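Long-range contact in phage-like element PBSX protein XkdM (Bacillus subtilis, PDB 2GUJ), which probably builds the tail tube of the defective prophage PBSX: residues 102-107 against 137-142. Residues are numbered along the deposited sequence; the frame is centred on the assembly and turned at random.
Sequences ERVTLY and FDVPEK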
ATOM      1  N   GLU B 102      10.845 -18.980 -11.295  1.00 35.08           N
ATOM      2  CA  GLU B 102       9.571 -19.638 -11.551  1.00 31.19           C
ATOM      3  C   GLU B 102       8.420 -18.656 -11.800  1.00 29.52           C
ATOM      4  O   GLU B 102       8.523 -17.460 -11.517  1.00 28.41           O
ATOM      5  CB  GLU B 102       9.213 -20.531 -10.352  1.00 23.99           C
ATOM      6  CG  GLU B 102      10.358 -21.389  -9.792  1.00 21.66           C
ATOM      7  CD  GLU B 102      10.647 -21.090  -8.324  1.00 20.53           C
ATOM      8  OE1 GLU B 102      11.162 -19.986  -8.041  1.00 20.15           O
ATOM      9  OE2 GLU B 102      10.343 -21.945  -7.460  1.00 18.97           O
ATOM     10  N   ARG B 103       7.320 -19.180 -12.334  1.00 25.44           N
ATOM     11  CA  ARG B 103       6.136 -18.377 -12.609  1.00 23.84           C
ATOM     12  C   ARG B 103       5.298 -18.260 -11.350  1.00 20.92           C
ATOM     13  O   ARG B 103       5.190 -19.198 -10.564  1.00 20.58           O
ATOM     14  CB  ARG B 103       5.288 -19.017 -13.710  1.00 51.79           C
ATOM     15  CG  ARG B 103       4.035 -18.215 -14.045  1.00 58.59           C
ATOM     16  CD  ARG B 103       3.943 -17.934 -15.537  1.00 63.82           C
ATOM     17  NE  ARG B 103       3.178 -18.942 -16.264  1.00 65.81           N
ATOM     18  CZ  ARG B 103       3.061 -18.965 -17.584  1.00 67.44           C
ATOM     19  NH1 ARG B 103       3.668 -18.042 -18.320  1.00 68.18           N
ATOM     20  NH2 ARG B 103       2.311 -19.889 -18.167  1.00 69.52           N
ATOM     21  N   VAL B 104       4.690 -17.100 -11.178  1.00 38.47           N
ATOM     22  CA  VAL B 104       3.850 -16.843 -10.027  1.00 32.84           C
ATOM     23  C   VAL B 104       2.470 -16.509 -10.529  1.00 32.55           C
ATOM     24  O   VAL B 104       2.321 -15.656 -11.401  1.00 34.82           O
ATOM     25  CB  VAL B 104       4.334 -15.624  -9.269  1.00 10.00           C
ATOM     26  CG1 VAL B 104       3.683 -15.562  -7.912  1.00 10.00           C
ATOM     27  CG2 VAL B 104       5.828 -15.662  -9.168  1.00 10.00           C
ATOM     28  N   THR B 105       1.453 -17.177 -10.016  1.00 10.00           N
ATOM     29  CA  THR B 105       0.120 -16.814 -10.437  1.00 10.00           C
ATOM     30  C   THR B 105      -0.549 -16.262  -9.189  1.00 10.00           C
ATOM     31  O   THR B 105      -0.168 -16.614  -8.072  1.00 10.00           O
ATOM     32  CB  THR B 105      -0.665 -18.011 -10.953  1.00 10.00           C
ATOM     33  OG1 THR B 105      -1.258 -18.695  -9.848  1.00 10.00           O
ATOM     34  CG2 THR B 105       0.252 -18.961 -11.727  1.00 10.00           C
ATOM     35  N   LEU B 106      -1.511 -15.368  -9.368  1.00 12.58           N
ATOM     36  CA  LEU B 106      -2.232 -14.795  -8.237  1.00 11.20           C
ATOM     37  C   LEU B 106      -3.687 -15.046  -8.487  1.00 10.73           C
ATOM     38  O   LEU B 106      -4.347 -14.297  -9.213  1.00 11.61           O
ATOM     39  CB  LEU B 106      -1.996 -13.292  -8.119  1.00 10.00           C
ATOM     40  CG  LEU B 106      -0.687 -12.905  -7.431  1.00 10.00           C
ATOM     41  CD1 LEU B 106      -0.587 -13.621  -6.090  1.00 10.00           C
ATOM     42  CD2 LEU B 106       0.477 -13.288  -8.300  1.00 10.00           C
ATOM     43  N   TYR B 107      -4.196 -16.110  -7.890  1.00 10.00           N
ATOM     44  CA  TYR B 107      -5.590 -16.440  -8.080  1.00 10.00           C
ATOM     45  C   TYR B 107      -6.482 -15.377  -7.510  1.00 10.00           C
ATOM     46  O   TYR B 107      -6.245 -14.857  -6.423  1.00 10.00           O
ATOM     47  CB  TYR B 107      -5.906 -17.788  -7.459  1.00 14.59           C
ATOM     48  CG  TYR B 107      -4.997 -18.859  -7.986  1.00 19.73           C
ATOM     49  CD1 TYR B 107      -4.525 -18.813  -9.302  1.00 21.51           C
ATOM     50  CD2 TYR B 107      -4.582 -19.903  -7.171  1.00 22.90           C
ATOM     51  CE1 TYR B 107      -3.657 -19.776  -9.787  1.00 21.96           C
ATOM     52  CE2 TYR B 107      -3.713 -20.873  -7.643  1.00 24.85           C
ATOM     53  CZ  TYR B 107      -3.249 -20.801  -8.953  1.00 23.81           C
ATOM     54  OH  TYR B 107      -2.334 -21.728  -9.401  1.00 26.20           O
ATOM     55  N   PHE B 137      -2.151 -17.212  -3.947  1.00 10.00           N
ATOM     56  CA  PHE B 137      -0.969 -17.042  -4.773  1.00 10.00           C
ATOM     57  C   PHE B 137      -0.348 -18.398  -5.049  1.00 10.16           C
ATOM     58  O   PHE B 137      -0.698 -19.373  -4.394  1.00 10.23           O
ATOM     59  CB  PHE B 137       0.009 -16.132  -4.049  1.00 20.80           C
ATOM     60  CG  PHE B 137       1.131 -16.848  -3.376  1.00 20.72           C
ATOM     61  CD1 PHE B 137       2.327 -17.049  -4.047  1.00 20.55           C
ATOM     62  CD2 PHE B 137       1.011 -17.294  -2.067  1.00 21.29           C
ATOM     63  CE1 PHE B 137       3.400 -17.672  -3.429  1.00 20.65           C
ATOM     64  CE2 PHE B 137       2.077 -17.920  -1.440  1.00 21.45           C
ATOM     65  CZ  PHE B 137       3.276 -18.109  -2.127  1.00 20.96           C
ATOM     66  N   ASP B 138       0.591 -18.468  -5.989  1.00 27.98           N
ATOM     67  CA  ASP B 138       1.170 -19.760  -6.344  1.00 29.76           C
ATOM     68  C   ASP B 138       2.468 -19.649  -7.164  1.00 30.46           C
ATOM     69  O   ASP B 138       2.688 -18.669  -7.871  1.00 33.49           O
ATOM     70  CB  ASP B 138       0.119 -20.531  -7.156  1.00 20.32           C
ATOM     71  CG  ASP B 138       0.434 -21.993  -7.297  1.00 22.18           C
ATOM     72  OD1 ASP B 138       1.605 -22.328  -7.576  1.00 22.30           O
ATOM     73  OD2 ASP B 138      -0.507 -22.803  -7.144  1.00 23.23           O
ATOM     74  N   VAL B 139       3.317 -20.667  -7.089  1.00 12.74           N
ATOM     75  CA  VAL B 139       4.564 -20.683  -7.844  1.00 10.91           C
ATOM     76  C   VAL B 139       4.664 -22.092  -8.397  1.00 11.62           C
ATOM     77  O   VAL B 139       5.525 -22.864  -7.999  1.00 12.14           O
ATOM     78  CB  VAL B 139       5.759 -20.405  -6.931  1.00 10.00           C
ATOM     79  CG1 VAL B 139       7.034 -20.384  -7.739  1.00 10.00           C
ATOM     80  CG2 VAL B 139       5.547 -19.088  -6.201  1.00 10.00           C
ATOM     81  N   PRO B 140       3.785 -22.428  -9.343  1.00 10.00           N
ATOM     82  CA  PRO B 140       3.650 -23.715 -10.025  1.00 10.37           C
ATOM     83  C   PRO B 140       4.802 -24.313 -10.810  1.00 12.26           C
ATOM     84  O   PRO B 140       5.129 -25.480 -10.620  1.00 14.82           O
ATOM     85  CB  PRO B 140       2.446 -23.488 -10.919  1.00 22.87           C
ATOM     86  CG  PRO B 140       2.671 -22.088 -11.362  1.00 22.31           C
ATOM     87  CD  PRO B 140       2.994 -21.402 -10.046  1.00 21.90           C
ATOM     88  N   GLU B 141       5.408 -23.543 -11.703  1.00 10.00           N
ATOM     89  CA  GLU B 141       6.482 -24.092 -12.519  1.00 10.00           C
ATOM     90  C   GLU B 141       7.741 -23.262 -12.489  1.00 10.00           C
ATOM     91  O   GLU B 141       7.711 -22.122 -12.048  1.00 10.00           O
ATOM     92  CB  GLU B 141       5.991 -24.249 -13.957  1.00 45.39           C
ATOM     93  CG  GLU B 141       5.425 -22.962 -14.556  1.00 47.85           C
ATOM     94  CD  GLU B 141       4.486 -23.211 -15.736  1.00 50.29           C
ATOM     95  OE1 GLU B 141       4.926 -23.834 -16.731  1.00 49.98           O
ATOM     96  OE2 GLU B 141       3.311 -22.767 -15.675  1.00 51.34           O
ATOM     97  N   LYS B 142       8.854 -23.837 -12.936  1.00 30.78           N
ATOM     98  CA  LYS B 142      10.085 -23.076 -12.936  1.00 37.35           C
ATOM     99  C   LYS B 142      10.094 -22.176 -14.147  1.00 41.36           C
ATOM    100  O   LYS B 142       9.322 -21.222 -14.185  1.00 44.47           O
ATOM    101  CB  LYS B 142      11.310 -23.990 -12.893  1.00 61.53           C
ATOM    102  CG  LYS B 142      11.622 -24.418 -11.459  1.00 63.89           C
ATOM    103  CD  LYS B 142      13.045 -24.892 -11.255  1.00 65.12           C
ATOM    104  CE  LYS B 142      13.355 -24.988  -9.767  1.00 65.43           C
ATOM    105  NZ  LYS B 142      14.718 -25.518  -9.494  1.00 67.02           N
TER
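Thr105 and Asp138 form an antiparallel hydrogen-bonded pair that ties strand 103-109 to strand 136-138. Thr105 N donates to Asp138 O at 2.9 Å, from above the carbonyl plane (N-H...O 148°), while the return bond from Asp138 N to Thr105 O is weak. Pro140, whose nitrogen carries no hydrogen, sets its CD against Arg103 O. The two segments are bonded once more where Arg103 N donates to Glu141 O at 3.0 Å, although the position of this oxygen is less certain.

The Asp138 side chain leaves the sheet on the same face as that of Thr105, with CG anti to the backbone N (chi1 -166°). Its CB rests 3.5 Å from Thr105 OG1, CG approaches the Tyr107 hydroxyl, and OD2 accepts a hydrogen bond from Tyr107 OH at 3.1 Å, met from above the carboxylate plane. Asp138 OD1 lies 2.8 Å from Pro140 N, with no hydrogen to share. On the other face Leu106 CD1 packs against Phe137 CB, and Val104 CG1 lies near the edge of the Phe137 ring, which reaches on to Ile9 and Met47. Strand 103-109 also pairs with strand 86-92, so this contact extends the curled antiparallel sheet, consistent with the beta-barrel fold of phage tail tube proteins.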